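Local coordinates for protein Gp39 (Escherichia phage N15, PDB 6ON0) that binds operator DNA through a helix-turn-helix as the Cro repressor of phage N15, at a contact of chain A with DNA. Sequence-based numbering; all coordinates share one arbitrary frame.

A contact of chain A with DNA. Residues 21-23, 26, 29-30, 37, 40. With nucleotides of chain B.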
loop_
_atom_site.group_PDB
_atom_site.type_symbol
_atom_site.label_atom_id
_atom_site.label_comp_id
_atom_site.label_asym_id
_atom_site.label_seq_id
_atom_site.Cartn_x
_atom_site.Cartn_y
_atom_site.Cartn_z
ATOM N N GLY A 21 12.091 3.009 1.374
ATOM C CA GLY A 21 12.431 3.394 -0.004
ATOM C C GLY A 21 12.143 4.852 -0.289
ATOM O O GLY A 21 11.643 5.161 -1.408
ATOM N N VAL A 22 12.367 5.738 0.692
ATOM C CA VAL A 22 12.214 7.205 0.492
ATOM C C VAL A 22 13.483 7.905 0.993
ATOM O O VAL A 22 14.380 7.298 1.616
ATOM C CB VAL A 22 10.959 7.761 1.176
ATOM C CG1 VAL A 22 9.685 7.074 0.656
ATOM C CG2 VAL A 22 11.054 7.660 2.679
ATOM N N THR A 23 13.521 9.219 0.824
ATOM C CA THR A 23 14.629 10.032 1.359
ATOM C C THR A 23 14.305 10.396 2.796
ATOM O O THR A 23 13.155 10.415 3.224
ATOM C CB THR A 23 14.893 11.284 0.518
ATOM O OG1 THR A 23 13.757 12.148 0.573
ATOM C CG2 THR A 23 15.239 10.921 -0.905
ATOM N N ALA A 26 11.433 13.008 3.336
ATOM C CA ALA A 26 10.030 12.530 3.298
ATOM C C ALA A 26 9.635 12.132 4.725
ATOM O O ALA A 26 8.552 12.497 5.223
ATOM C CB ALA A 26 9.961 11.387 2.349
ATOM N N GLN A 29 9.010 15.131 6.925
ATOM C CA GLN A 29 7.677 15.700 6.560
ATOM C C GLN A 29 6.570 14.946 7.307
ATOM O O GLN A 29 5.667 15.591 7.839
ATOM C CB GLN A 29 7.477 15.677 5.046
ATOM C CG GLN A 29 8.339 16.690 4.314
ATOM C CD GLN A 29 8.412 16.430 2.827
ATOM O OE1 GLN A 29 7.834 15.437 2.335
ATOM N NE2 GLN A 29 9.187 17.245 2.114
ATOM N N TRP A 30 6.608 13.612 7.320
ATOM C CA TRP A 30 5.578 12.787 7.985
ATOM C C TRP A 30 5.624 13.110 9.486
ATOM O O TRP A 30 4.551 13.289 10.082
ATOM C CB TRP A 30 5.816 11.286 7.736
ATOM C CG TRP A 30 5.875 10.923 6.285
ATOM C CD1 TRP A 30 5.406 11.650 5.218
ATOM C CD2 TRP A 30 6.488 9.742 5.759
ATOM N NE1 TRP A 30 5.714 10.992 4.055
ATOM C CE2 TRP A 30 6.384 9.828 4.350
ATOM C CE3 TRP A 30 7.127 8.633 6.339
ATOM C CZ2 TRP A 30 6.865 8.808 3.516
ATOM C CZ3 TRP A 30 7.664 7.659 5.508
ATOM C CH2 TRP A 30 7.494 7.725 4.124
ATOM N N PRO A 37 1.120 9.670 4.775
ATOM C CA PRO A 37 0.075 9.650 3.754
ATOM C C PRO A 37 -0.497 8.249 3.557
ATOM O O PRO A 37 0.185 7.255 3.794
ATOM C CB PRO A 37 0.774 10.130 2.482
ATOM C CG PRO A 37 1.898 10.969 3.009
ATOM C CD PRO A 37 2.375 10.236 4.250
ATOM N N ARG A 40 1.054 5.454 1.227
ATOM C CA ARG A 40 2.386 5.220 1.846
ATOM C C ARG A 40 2.233 4.260 3.024
ATOM O O ARG A 40 3.069 3.326 3.114
ATOM C CB ARG A 40 3.054 6.541 2.228
ATOM C CG ARG A 40 4.438 6.359 2.817
ATOM C CD ARG A 40 5.413 5.799 1.793
ATOM N NE ARG A 40 5.567 6.596 0.576
ATOM C CZ ARG A 40 6.312 6.254 -0.469
ATOM N NH1 ARG A 40 6.955 5.093 -0.475
ATOM N NH2 ARG A 40 6.421 7.086 -1.481
ATOM P P DC B 12 5.060 10.402 0.278
ATOM O OP1 DC B 12 4.202 9.265 0.717
ATOM O OP2 DC B 12 5.387 11.429 1.265
ATOM O "O5'" DC B 12 6.405 9.828 -0.354
ATOM C "C5'" DC B 12 7.544 10.654 -0.493
ATOM C "C4'" DC B 12 7.807 10.980 -1.944
ATOM O "O4'" DC B 12 6.945 12.064 -2.387
ATOM C "C3'" DC B 12 9.233 11.466 -2.184
ATOM O "O3'" DC B 12 10.056 10.333 -2.464
ATOM C "C2'" DC B 12 9.109 12.395 -3.362
ATOM C "C1'" DC B 12 7.690 12.969 -3.195
ATOM N N1 DC B 12 7.525 14.315 -2.638
ATOM C C2 DC B 12 7.887 15.368 -3.446
ATOM O O2 DC B 12 8.358 15.112 -4.556
ATOM N N3 DC B 12 7.650 16.635 -3.046
ATOM C C4 DC B 12 7.081 16.860 -1.857
ATOM N N4 DC B 12 6.807 18.127 -1.523
ATOM C C5 DC B 12 6.687 15.794 -1.003
ATOM C C6 DC B 12 6.958 14.544 -1.417
ATOM P P DT B 13 11.592 10.357 -2.027
ATOM O OP1 DT B 13 12.123 8.995 -2.317
ATOM O OP2 DT B 13 11.713 10.935 -0.646
ATOM O "O5'" DT B 13 12.200 11.451 -2.983
ATOM C "C5'" DT B 13 12.304 11.233 -4.406
ATOM C "C4'" DT B 13 12.983 12.413 -5.065
ATOM O "O4'" DT B 13 12.274 13.643 -4.775
ATOM C "C3'" DT B 13 14.410 12.649 -4.588
ATOM O "O3'" DT B 13 15.195 13.044 -5.713
ATOM C "C2'" DT B 13 14.243 13.758 -3.562
ATOM C "C1'" DT B 13 13.129 14.583 -4.128
ATOM N N1 DT B 13 12.322 15.329 -3.149
ATOM C C2 DT B 13 12.129 16.682 -3.316
ATOM O O2 DT B 13 12.626 17.320 -4.225
ATOM N N3 DT B 13 11.265 17.253 -2.414
ATOM C C4 DT B 13 10.697 16.653 -1.311
ATOM O O4 DT B 13 9.944 17.304 -0.577
ATOM C C5 DT B 13 10.968 15.242 -1.176
ATOM C C7 DT B 13 10.437 14.510 0.013
ATOM C C6 DT B 13 11.740 14.653 -2.099
HETATM O O HOH W 1 5.609 14.072 2.219
HETATM O O HOH W 2 10.567 7.054 -3.360
#
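Gly21, with positive phi, turns the chain out of helix 13-20, and Val22 and Thr23 follow extended into recognition helix 24-33 of the helix-turn-helix, which faces the major groove. At the start of this helix, the phosphate oxygen OP2 of DT13 takes two hydrogen bonds from one residue: Thr23 N lies 2.9 Å from it and Thr23 OG1 2.7 Å. The hydroxyl is wedged between the backbone N and the carbonyl carbon (chi1 64°), so both donors converge on the same oxygen. Water 2 links Gly21 O to OP1 of that phosphate. Gln29, reaching out nearly straight, reads the base: NE2 donates to O4 on the Hoogsteen edge of DT13 at 2.8 Å, with O4 in the amide plane. Its OE1 turns toward the preceding cytosine and reaches OP2 of DC12 through water 1, which probably helps fix the amide's rotation. The methyl C7 of DT13 packs against Ala26 CA at 3.9 Å and Gln29 CD at 4.0 Å. The Trp30 indole meets the DC12 phosphate edge-on, NE1 donating to OP2 at 2.8 Å with the oxygen in the ring plane. Arg40, from helix 38-47, starts with CG anti to the backbone N (chi1 -178°), then folds twice along its chain to lay its guanidinium side-on: NE forms a nearly straight salt-bridging hydrogen bond (171° at H) to OP1. Val22 CG1 lies 3.5 Å above the plane of the Arg40 guanidinium, toward its rim. The second guanidinium bond is more bent, Arg40 NH2 meeting the ester oxygen O5' of DC12 at 3.0 Å, tilted from the plane.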